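Local coordinates for cell wall surface anchor family protein (Streptococcus agalactiae serogroup V, PDB 3TW0) that probably mediates attachment to host cells as the adhesive tip pilin of the streptococcal pilus, through a magnesium-binding von Willebrand factor A-type domain, at residues S207-L210 / Q211-I215; D227-F231 / K232-D236; K296-T300 / H301-T305; P331-T334 / P335-E339. The protein carries 2 engineered substitutions. All coordinates share one frame; numbering follows the deposited sequence.

Overall arrangement
Four local contacts come in series along the chain, each within one continuous run of residues in the loops and helix starts of the vWFA-fold part of the pilin. Interaction 1 lies in the loop between helices 192-201 and 220-223; interaction 3 opens helix 302-312, their centres about 12 Å apart, with Phe214 packing on Pro304. Interaction 2, a coil between helix 220-223 and strand 249-251, touches interactions 3 and 4, with centres about 10 and 13 Å away. Interaction 4 starts helix 335-344, which follows parallel strand 319-324. Interactions 2, 3 and 4 each have a side chain about 9 to 10 Å from the magnesium ion; interaction 1 lies away from that site.

Interaction 1 of 4, residues S207-L210 / Q211-I215; sequences SGIL and QEDFI
Two overlapping 3-10 turns in the loop between helices 192-201 and 220-223 bring Ile209 and Leu210 against Asp213 and Phe214. The first is closed by Asp213 N, which donates to Leu210 O at 3.0 Å with an N-H...O angle of 158°; the N-H comes from above the carbonyl plane. The second follows at once, Phe214 N donating to Gln211 O at 2.8 Å. Ile209 supplies the apolar contact. Its CG2 branch lies opposite the backbone N across the CA-CB bond, which carries that methyl to Asp213 CB at 3.6 Å and to Phe214 CE2 at 3.8 Å. The Ile209 side chain runs at about a right angle to both partners. The Phe214 ring turns its edge to the backbone, and Ile209 O lies in the ring plane, 3.7 Å from Phe214 CE2. Leu210 and Glu212 run side by side, Leu210 CB 3.9 Å from Glu212 CG. A water bridges the turn, accepting from Leu210 N and donating to Asp213 OD2. Lys202 forms salt bridges with both Asp213 OD2 and Glu212 OE2, so the two carboxylates share one cation, which probably helps keep Asp213 ionised. Ile209 also packs on Phe196 and Phe199 of helix 192-201 and on Leu307 of helix 302-312. The arrangement is that of two successive 3-10 turns within a connecting loop, with apolar side chains laid against neighbouring helices and acidic ones paired with lysine.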
loop_
_atom_site.group_PDB
_atom_site.type_symbol
_atom_site.label_atom_id
_atom_site.label_comp_id
_atom_site.label_asym_id
_atom_site.label_seq_id
_atom_site.Cartn_x
_atom_site.Cartn_y
_atom_site.Cartn_z
ATOM N N SER A 207 -16.374 -10.715 -7.768
ATOM C CA SER A 207 -15.167 -10.898 -6.929
ATOM C C SER A 207 -14.463 -9.580 -6.617
ATOM O O SER A 207 -13.415 -9.596 -5.985
ATOM C CB SER A 207 -14.119 -11.763 -7.636
ATOM O OG SER A 207 -13.768 -11.190 -8.877
ATOM N N GLY A 208 -14.995 -8.474 -7.111
ATOM C CA GLY A 208 -14.326 -7.153 -6.960
ATOM C C GLY A 208 -15.292 -5.998 -6.903
ATOM O O GLY A 208 -16.520 -6.187 -6.928
ATOM N N ILE A 209 -14.731 -4.786 -6.871
ATOM C CA ILE A 209 -15.480 -3.556 -6.804
ATOM C C ILE A 209 -14.834 -2.592 -7.797
ATOM O O ILE A 209 -13.579 -2.534 -7.909
ATOM C CB ILE A 209 -15.419 -2.933 -5.388
ATOM C CG1 ILE A 209 -16.115 -3.840 -4.361
ATOM C CG2 ILE A 209 -16.020 -1.520 -5.376
ATOM C CD1 ILE A 209 -16.140 -3.287 -2.897
ATOM N N LEU A 210 -15.673 -1.855 -8.515
ATOM C CA LEU A 210 -15.180 -0.938 -9.534
ATOM C C LEU A 210 -14.518 0.270 -8.878
ATOM O O LEU A 210 -14.873 0.642 -7.764
ATOM C CB LEU A 210 -16.302 -0.480 -10.481
ATOM C CG LEU A 210 -16.833 -1.473 -11.534
ATOM C CD1 LEU A 210 -18.140 -0.946 -12.162
ATOM C CD2 LEU A 210 -15.802 -1.856 -12.639
ATOM N N GLN A 211 -13.570 0.878 -9.585
ATOM C CA GLN A 211 -12.945 2.119 -9.121
ATOM C C GLN A 211 -13.952 3.178 -8.649
ATOM O O GLN A 211 -13.741 3.842 -7.613
ATOM C CB GLN A 211 -12.024 2.720 -10.195
ATOM C CG GLN A 211 -11.221 3.925 -9.681
ATOM C CD GLN A 211 -10.055 4.295 -10.565
ATOM O OE1 GLN A 211 -9.175 3.480 -10.846
ATOM N NE2 GLN A 211 -10.024 5.548 -10.986
ATOM N N GLU A 212 -15.053 3.310 -9.386
ATOM C CA GLU A 212 -16.060 4.339 -9.112
ATOM C C GLU A 212 -16.690 4.232 -7.699
ATOM O O GLU A 212 -17.288 5.191 -7.215
ATOM C CB GLU A 212 -17.154 4.318 -10.182
ATOM C CG GLU A 212 -17.975 3.035 -10.120
ATOM C CD GLU A 212 -19.043 2.973 -11.179
ATOM O OE1 GLU A 212 -18.721 3.234 -12.340
ATOM O OE2 GLU A 212 -20.200 2.664 -10.854
ATOM N N ASP A 213 -16.575 3.058 -7.065
ATOM C CA ASP A 213 -17.104 2.862 -5.727
ATOM C C ASP A 213 -15.995 2.853 -4.683
ATOM O O ASP A 213 -16.219 2.411 -3.553
ATOM C CB ASP A 213 -17.904 1.561 -5.631
ATOM C CG ASP A 213 -19.154 1.593 -6.477
ATOM O OD1 ASP A 213 -19.967 2.537 -6.322
ATOM O OD2 ASP A 213 -19.313 0.681 -7.306
ATOM N N PHE A 214 -14.805 3.306 -5.078
ATOM C CA PHE A 214 -13.753 3.696 -4.124
ATOM C C PHE A 214 -13.691 5.236 -4.054
ATOM O O PHE A 214 -14.059 5.941 -5.014
ATOM C CB PHE A 214 -12.373 3.151 -4.528
ATOM C CG PHE A 214 -12.164 1.671 -4.226
ATOM C CD1 PHE A 214 -11.532 1.258 -3.041
ATOM C CD2 PHE A 214 -12.561 0.698 -5.146
ATOM C CE1 PHE A 214 -11.306 -0.112 -2.752
ATOM C CE2 PHE A 214 -12.348 -0.672 -4.896
ATOM C CZ PHE A 214 -11.724 -1.091 -3.691
ATOM N N ILE A 215 -13.258 5.748 -2.899
ATOM C CA ILE A 215 -13.029 7.185 -2.710
ATOM C C ILE A 215 -11.649 7.499 -3.207
ATOM O O ILE A 215 -10.650 7.185 -2.581
ATOM C CB ILE A 215 -13.187 7.622 -1.225
ATOM C CG1 ILE A 215 -14.535 7.100 -0.685
ATOM C CG2 ILE A 215 -13.104 9.160 -1.094
ATOM C CD1 ILE A 215 -14.921 7.628 0.724
HETATM O O HOH W 1 -18.474 -1.656 -7.857
#

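Interaction 2 of 4, residues D227-F231 / K232-D236; sequences DGESF and KLFSD
The backbone runs as irregular coil from Ser230 to Phe234, with an extended Ser230 followed by a turn at Phe231 that brings Lys232 N back to the serine side chain. Ser230 OG accepts from Lys232 N at 2.9 Å, with an N-H...O angle of 157°. With OG opposite the backbone N (chi1 -180°), the hydroxyl sits beside the carbonyl carbon, in front of the N-H of Lys232. The same Ser230 OG comes to 3.6 Å from Lys232 CB. Farther on, the end of the Phe234 ring meets both earlier side chains: CZ is 3.7 Å from Ser230 CB and 3.9 Å from Glu229 CG. Glu229 CG approaches in the ring plane, at its edge, and the two side chains cross at about a right angle. The Phe234 ring is also stacked with Trp276. Upstream, Glu229 N donates to Asp227 OD1 at 3.0 Å, an Asx turn in which the N-H arrives on the anti side and tilted out of the carboxylate plane. Carboxylate and hydroxyl thus each accept a main-chain N-H in a coil that has no helix or strand pattern of its own, while the contacts to Phe234 are apolar.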
loop_
_atom_site.group_PDB
_atom_site.type_symbol
_atom_site.label_atom_id
_atom_site.label_comp_id
_atom_site.label_asym_id
_atom_site.label_seq_id
_atom_site.Cartn_x
_atom_site.Cartn_y
_atom_site.Cartn_z
ATOM N N ASP A 227 -1.804 3.972 7.511
ATOM C CA ASP A 227 -0.624 4.834 7.461
ATOM C C ASP A 227 0.679 4.034 7.476
ATOM O O ASP A 227 1.721 4.579 7.842
ATOM C CB ASP A 227 -0.624 5.824 8.644
ATOM C CG ASP A 227 -0.595 5.128 10.015
ATOM O OD1 ASP A 227 -0.549 3.885 10.097
ATOM O OD2 ASP A 227 -0.621 5.852 11.026
ATOM N N GLY A 228 0.633 2.756 7.086
ATOM C CA GLY A 228 1.788 1.870 7.239
ATOM C C GLY A 228 1.953 1.143 8.583
ATOM O O GLY A 228 2.866 0.368 8.759
ATOM N N GLU A 229 1.064 1.385 9.531
ATOM C CA GLU A 229 1.185 0.830 10.874
ATOM C C GLU A 229 0.945 -0.698 10.820
ATOM O O GLU A 229 1.657 -1.470 11.460
ATOM C CB GLU A 229 0.157 1.565 11.768
ATOM C CG GLU A 229 -0.005 1.102 13.225
ATOM C CD GLU A 229 1.076 1.640 14.155
ATOM O OE1 GLU A 229 1.239 2.889 14.221
ATOM O OE2 GLU A 229 1.756 0.815 14.815
ATOM N N SER A 230 -0.014 -1.135 9.991
ATOM C CA SER A 230 -0.464 -2.531 10.033
ATOM C C SER A 230 -1.261 -2.988 8.800
ATOM O O SER A 230 -1.932 -2.217 8.154
ATOM C CB SER A 230 -1.282 -2.800 11.327
ATOM O OG SER A 230 -1.723 -4.157 11.391
ATOM N N PHE A 231 -1.137 -4.272 8.488
ATOM C CA PHE A 231 -2.016 -4.941 7.555
ATOM C C PHE A 231 -3.472 -4.827 8.041
ATOM O O PHE A 231 -4.394 -4.747 7.233
ATOM C CB PHE A 231 -1.588 -6.407 7.493
ATOM C CG PHE A 231 -2.445 -7.257 6.612
ATOM C CD1 PHE A 231 -2.321 -7.191 5.227
ATOM C CD2 PHE A 231 -3.342 -8.172 7.169
ATOM C CE1 PHE A 231 -3.104 -8.022 4.406
ATOM C CE2 PHE A 231 -4.117 -8.999 6.357
ATOM C CZ PHE A 231 -4.008 -8.910 4.974
ATOM N N LYS A 232 -3.671 -4.802 9.359
ATOM C CA LYS A 232 -5.015 -4.775 9.931
ATOM C C LYS A 232 -5.546 -3.370 10.146
ATOM O O LYS A 232 -4.781 -2.455 10.387
ATOM C CB LYS A 232 -5.047 -5.530 11.278
ATOM C CG LYS A 232 -4.976 -7.068 11.140
ATOM C CD LYS A 232 -5.131 -7.783 12.511
ATOM C CE LYS A 232 -3.789 -8.026 13.236
ATOM N NZ LYS A 232 -3.094 -6.759 13.709
ATOM N N LEU A 233 -6.863 -3.209 10.044
ATOM C CA LEU A 233 -7.525 -2.033 10.573
ATOM C C LEU A 233 -7.982 -2.398 11.975
ATOM O O LEU A 233 -8.273 -3.580 12.239
ATOM C CB LEU A 233 -8.711 -1.658 9.691
ATOM C CG LEU A 233 -8.314 -1.067 8.330
ATOM C CD1 LEU A 233 -9.424 -1.219 7.305
ATOM C CD2 LEU A 233 -7.848 0.425 8.447
ATOM N N PHE A 234 -8.082 -1.412 12.859
ATOM C CA PHE A 234 -8.231 -1.711 14.299
ATOM C C PHE A 234 -9.674 -1.649 14.757
ATOM O O PHE A 234 -10.375 -0.682 14.488
ATOM C CB PHE A 234 -7.321 -0.801 15.159
ATOM C CG PHE A 234 -5.866 -0.897 14.792
ATOM C CD1 PHE A 234 -5.179 -2.097 14.926
ATOM C CD2 PHE A 234 -5.185 0.194 14.275
ATOM C CE1 PHE A 234 -3.811 -2.195 14.571
ATOM C CE2 PHE A 234 -3.818 0.114 13.926
ATOM C CZ PHE A 234 -3.143 -1.075 14.072
ATOM N N SER A 235 -10.115 -2.708 15.436
ATOM C CA SER A 235 -11.448 -2.698 16.048
ATOM C C SER A 235 -11.444 -1.925 17.372
ATOM O O SER A 235 -12.423 -1.252 17.708
ATOM C CB SER A 235 -12.028 -4.116 16.206
ATOM O OG SER A 235 -11.068 -4.992 16.782
ATOM N N ASP A 236 -10.336 -2.014 18.094
ATOM C CA ASP A 236 -10.151 -1.259 19.328
ATOM C C ASP A 236 -9.461 0.044 18.900
ATOM O O ASP A 236 -8.351 0.040 18.369
ATOM C CB ASP A 236 -9.316 -2.084 20.328
ATOM C CG ASP A 236 -9.073 -1.373 21.687
ATOM O OD1 ASP A 236 -9.471 -0.190 21.910
ATOM O OD2 ASP A 236 -8.475 -2.042 22.561
#

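Interaction 3 of 4, residues K296-T300 / H301-T305; sequences KQIKT and HGEPT
Lys296 NZ and Glu303 OE2 form a salt bridge at 3.0 Å, the two side chains approaching from opposite directions and the ammonium using the syn lone pair of OE2. Thr300 makes the capping bond: its OG1 accepts from Glu303 N at 3.2 Å with a nearly straight N-H...O angle of 167°. Its chi1 of 68° sets OG1 between the backbone N and the carbonyl carbon, facing the first turn of helix 302-312. Ile298 packs against the side of Glu303, crossing it at about a right angle: Ile298 CD1 rests 3.7 Å from Glu303 OE1, and Ile298 CG2 meets Pro304 CD at 3.7 Å. Pro304, which has no N-H to offer, sets CD 3.0 Å from Thr300 O, a buried carbonyl oxygen with no polar partner in the model.

Two waters form the next layer around Glu303 OE1. One accepts from Lys296 NZ and donates to Gln297 O and Glu303 OE1; the other accepts from Lys299 N and donates to the same carboxylate oxygen. The extended Glu303 side chain, CG opposite its own backbone N (chi1 -176°), carries the carboxylate back along the incoming chain to reach them. Farther out, Lys296 makes a cation-pi contact with Phe196 of helix 192-201, and His301 ND1 is hydrogen-bonded to Ser179. With one oxygen paired to lysine and the other bonded to two waters, the Glu303 carboxylate is probably kept ionised, and its negative charge near the start of helix 302-312 would probably interact favourably with the helix dipole.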
loop_
_atom_site.group_PDB
_atom_site.type_symbol
_atom_site.label_atom_id
_atom_site.label_comp_id
_atom_site.label_asym_id
_atom_site.label_seq_id
_atom_site.Cartn_x
_atom_site.Cartn_y
_atom_site.Cartn_z
ATOM N N LYS A 296 -21.380 -5.548 7.237
ATOM C CA LYS A 296 -20.107 -5.726 6.554
ATOM C C LYS A 296 -19.059 -4.879 7.266
ATOM O O LYS A 296 -19.339 -3.701 7.572
ATOM C CB LYS A 296 -20.218 -5.241 5.096
ATOM C CG LYS A 296 -18.912 -5.380 4.262
ATOM C CD LYS A 296 -18.534 -6.867 4.066
ATOM C CE LYS A 296 -17.074 -7.026 3.766
ATOM N NZ LYS A 296 -16.629 -8.414 3.416
ATOM N N GLN A 297 -17.869 -5.463 7.479
ATOM C CA GLN A 297 -16.712 -4.750 8.058
ATOM C C GLN A 297 -15.433 -5.023 7.287
ATOM O O GLN A 297 -15.069 -6.199 7.040
ATOM C CB GLN A 297 -16.493 -5.110 9.531
ATOM C CG GLN A 297 -17.556 -4.585 10.526
ATOM C CD GLN A 297 -17.317 -5.082 11.950
ATOM O OE1 GLN A 297 -17.911 -4.585 12.911
ATOM N NE2 GLN A 297 -16.451 -6.062 12.092
ATOM N N ILE A 298 -14.752 -3.948 6.897
ATOM C CA ILE A 298 -13.426 -4.069 6.271
ATOM C C ILE A 298 -12.421 -4.071 7.424
ATOM O O ILE A 298 -12.451 -3.173 8.251
ATOM C CB ILE A 298 -13.174 -2.910 5.275
ATOM C CG1 ILE A 298 -14.291 -2.846 4.211
ATOM C CG2 ILE A 298 -11.773 -2.953 4.665
ATOM C CD1 ILE A 298 -14.381 -4.060 3.283
ATOM N N LYS A 299 -11.563 -5.091 7.504
ATOM C CA LYS A 299 -10.664 -5.255 8.666
ATOM C C LYS A 299 -9.188 -5.357 8.304
ATOM O O LYS A 299 -8.322 -5.371 9.195
ATOM C CB LYS A 299 -11.081 -6.486 9.480
ATOM C CG LYS A 299 -12.529 -6.447 10.000
ATOM C CD LYS A 299 -13.029 -7.841 10.412
ATOM C CE LYS A 299 -14.040 -7.725 11.525
ATOM N NZ LYS A 299 -15.259 -8.606 11.331
ATOM N N THR A 300 -8.888 -5.442 7.006
ATOM C CA THR A 300 -7.498 -5.384 6.523
ATOM C C THR A 300 -7.303 -4.483 5.287
ATOM O O THR A 300 -8.264 -4.048 4.663
ATOM C CB THR A 300 -6.997 -6.771 6.131
ATOM O OG1 THR A 300 -7.719 -7.209 4.971
ATOM C CG2 THR A 300 -7.183 -7.766 7.289
ATOM N N HIS A 301 -6.060 -4.247 4.897
ATOM C CA HIS A 301 -5.797 -3.557 3.639
ATOM C C HIS A 301 -5.781 -4.516 2.468
ATOM O O HIS A 301 -5.928 -4.097 1.328
ATOM C CB HIS A 301 -4.509 -2.697 3.740
ATOM C CG HIS A 301 -4.636 -1.638 4.782
ATOM N ND1 HIS A 301 -5.338 -0.471 4.565
ATOM C CD2 HIS A 301 -4.305 -1.640 6.093
ATOM C CE1 HIS A 301 -5.371 0.239 5.681
ATOM N NE2 HIS A 301 -4.757 -0.455 6.626
ATOM N N GLY A 302 -5.623 -5.801 2.764
ATOM C CA GLY A 302 -5.564 -6.839 1.731
ATOM C C GLY A 302 -6.888 -6.913 1.007
ATOM O O GLY A 302 -6.937 -6.900 -0.215
ATOM N N GLU A 303 -7.978 -6.950 1.765
ATOM C CA GLU A 303 -9.269 -7.092 1.154
ATOM C C GLU A 303 -9.636 -5.961 0.172
ATOM O O GLU A 303 -9.993 -6.233 -0.980
ATOM C CB GLU A 303 -10.385 -7.385 2.181
ATOM C CG GLU A 303 -11.730 -7.619 1.479
ATOM C CD GLU A 303 -12.933 -7.709 2.410
ATOM O OE1 GLU A 303 -12.799 -7.423 3.616
ATOM O OE2 GLU A 303 -14.033 -8.077 1.923
ATOM N N PRO A 304 -9.555 -4.680 0.608
ATOM C CA PRO A 304 -9.925 -3.690 -0.403
ATOM C C PRO A 304 -8.990 -3.721 -1.590
ATOM O O PRO A 304 -9.443 -3.475 -2.717
ATOM C CB PRO A 304 -9.853 -2.339 0.359
ATOM C CG PRO A 304 -9.062 -2.665 1.639
ATOM C CD PRO A 304 -9.448 -4.080 1.950
ATOM N N THR A 305 -7.720 -4.077 -1.371
ATOM C CA THR A 305 -6.799 -4.165 -2.503
ATOM C C THR A 305 -7.171 -5.293 -3.516
ATOM O O THR A 305 -7.093 -5.077 -4.740
ATOM C CB THR A 305 -5.343 -4.305 -2.044
ATOM O OG1 THR A 305 -5.028 -3.249 -1.103
ATOM C CG2 THR A 305 -4.418 -4.210 -3.224
HETATM O O HOH W 2 -14.822 -8.481 5.332
HETATM O O HOH W 3 -11.043 -7.129 5.587
#

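Interaction 4 of 4, residues P331-T334 / P335-E339; sequences PGAT and PLEAE
Thr334 and Glu337 lie aslant, each reaching the other's backbone N-H. Thr334 OG1 accepts from Glu337 N at 3.1 Å with an N-H...O angle of 166°, and Glu337 OE1 accepts from Thr334 N at 3.1 Å with a similarly straight N-H...O. The hydroxyl is placed by a chi1 of 59°, which swings OG1 in between the backbone N and the carbonyl carbon, over the open end of the first turn. Glu337 returns with its chain extended beyond CG, and its carboxylate comes up beside Thr334 so that the N-H meets OE1 on the anti side, 30° out of the carboxylate plane. The hydroxyl also lies close to the Glu337 stem, Thr334 OG1 3.4 Å from Glu337 CB. These reciprocal bonds make a capping box, with Thr334 as the N-cap of helix 335-344, the helix that follows parallel strand 319-324 of the vWFA fold. Pro335 is the first helical residue; lacking an N-H, it needs no acceptor there. The first helical backbone bond runs from Ala338 N to Thr334 O at 3.2 Å. Ala333 lies against the carboxylate, its CA 3.5 Å from Glu337 OE1, and its methyl also touches Phe231. Ala338 packs on Val175 and Val327, its side chain about 7 Å from that of Asp173, which binds magnesium in another structure of this protein but not in this model. Pro331, preceded by a cis peptide bond, pairs through its backbone with Phe231 just ahead of the cap.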
loop_
_atom_site.group_PDB
_atom_site.type_symbol
_atom_site.label_atom_id
_atom_site.label_comp_id
_atom_site.label_asym_id
_atom_site.label_seq_id
_atom_site.Cartn_x
_atom_site.Cartn_y
_atom_site.Cartn_z
ATOM N N PRO A 331 4.125 -5.661 8.670
ATOM C CA PRO A 331 3.531 -5.760 10.036
ATOM C C PRO A 331 2.053 -6.223 10.079
ATOM O O PRO A 331 1.249 -5.814 9.231
ATOM C CB PRO A 331 3.589 -4.313 10.517
ATOM C CG PRO A 331 3.265 -3.528 9.231
ATOM C CD PRO A 331 3.900 -4.320 8.092
ATOM N N GLY A 332 1.712 -7.067 11.067
ATOM C CA GLY A 332 0.313 -7.354 11.448
ATOM C C GLY A 332 -0.408 -8.447 10.687
ATOM O O GLY A 332 -1.577 -8.735 10.958
ATOM N N ALA A 333 0.285 -9.076 9.745
ATOM C CA ALA A 333 -0.263 -10.226 9.060
ATOM C C ALA A 333 0.539 -11.461 9.452
ATOM O O ALA A 333 1.635 -11.373 9.976
ATOM C CB ALA A 333 -0.250 -10.010 7.546
ATOM N N THR A 334 -0.032 -12.622 9.223
ATOM C CA THR A 334 0.723 -13.856 9.375
ATOM C C THR A 334 1.397 -14.153 8.037
ATOM O O THR A 334 1.018 -13.565 7.015
ATOM C CB THR A 334 -0.213 -15.013 9.655
ATOM O OG1 THR A 334 -1.120 -15.112 8.560
ATOM C CG2 THR A 334 -0.988 -14.768 10.958
ATOM N N PRO A 335 2.385 -15.067 8.037
ATOM C CA PRO A 335 2.969 -15.484 6.774
ATOM C C PRO A 335 1.938 -15.929 5.749
ATOM O O PRO A 335 2.068 -15.546 4.597
ATOM C CB PRO A 335 3.878 -16.654 7.174
ATOM C CG PRO A 335 4.386 -16.215 8.513
ATOM C CD PRO A 335 3.152 -15.599 9.183
ATOM N N LEU A 336 0.943 -16.716 6.172
ATOM C CA LEU A 336 -0.101 -17.253 5.282
ATOM C C LEU A 336 -0.995 -16.165 4.674
ATOM O O LEU A 336 -1.285 -16.170 3.474
ATOM C CB LEU A 336 -0.993 -18.228 6.055
ATOM C CG LEU A 336 -1.755 -19.258 5.219
ATOM C CD1 LEU A 336 -0.784 -20.095 4.427
ATOM C CD2 LEU A 336 -2.609 -20.133 6.131
ATOM N N GLU A 337 -1.437 -15.240 5.512
ATOM C CA GLU A 337 -2.193 -14.087 5.032
ATOM C C GLU A 337 -1.468 -13.364 3.906
ATOM O O GLU A 337 -2.082 -13.033 2.902
ATOM C CB GLU A 337 -2.521 -13.125 6.184
ATOM C CG GLU A 337 -3.866 -13.497 6.843
ATOM C CD GLU A 337 -4.049 -12.936 8.250
ATOM O OE1 GLU A 337 -3.119 -12.293 8.809
ATOM O OE2 GLU A 337 -5.143 -13.158 8.791
ATOM N N ALA A 338 -0.160 -13.158 4.068
ATOM C CA ALA A 338 0.656 -12.501 3.041
ATOM C C ALA A 338 0.673 -13.303 1.736
ATOM O O ALA A 338 0.432 -12.734 0.692
ATOM C CB ALA A 338 2.069 -12.255 3.548
ATOM N N GLU A 339 0.910 -14.624 1.805
ATOM C CA GLU A 339 0.890 -15.506 0.611
ATOM C C GLU A 339 -0.455 -15.502 -0.102
ATOM O O GLU A 339 -0.529 -15.340 -1.335
ATOM C CB GLU A 339 1.227 -16.968 0.963
ATOM C CG GLU A 339 2.426 -17.146 1.863
ATOM C CD GLU A 339 2.998 -18.557 1.808
ATOM O OE1 GLU A 339 2.259 -19.511 1.460
ATOM O OE2 GLU A 339 4.199 -18.701 2.103
#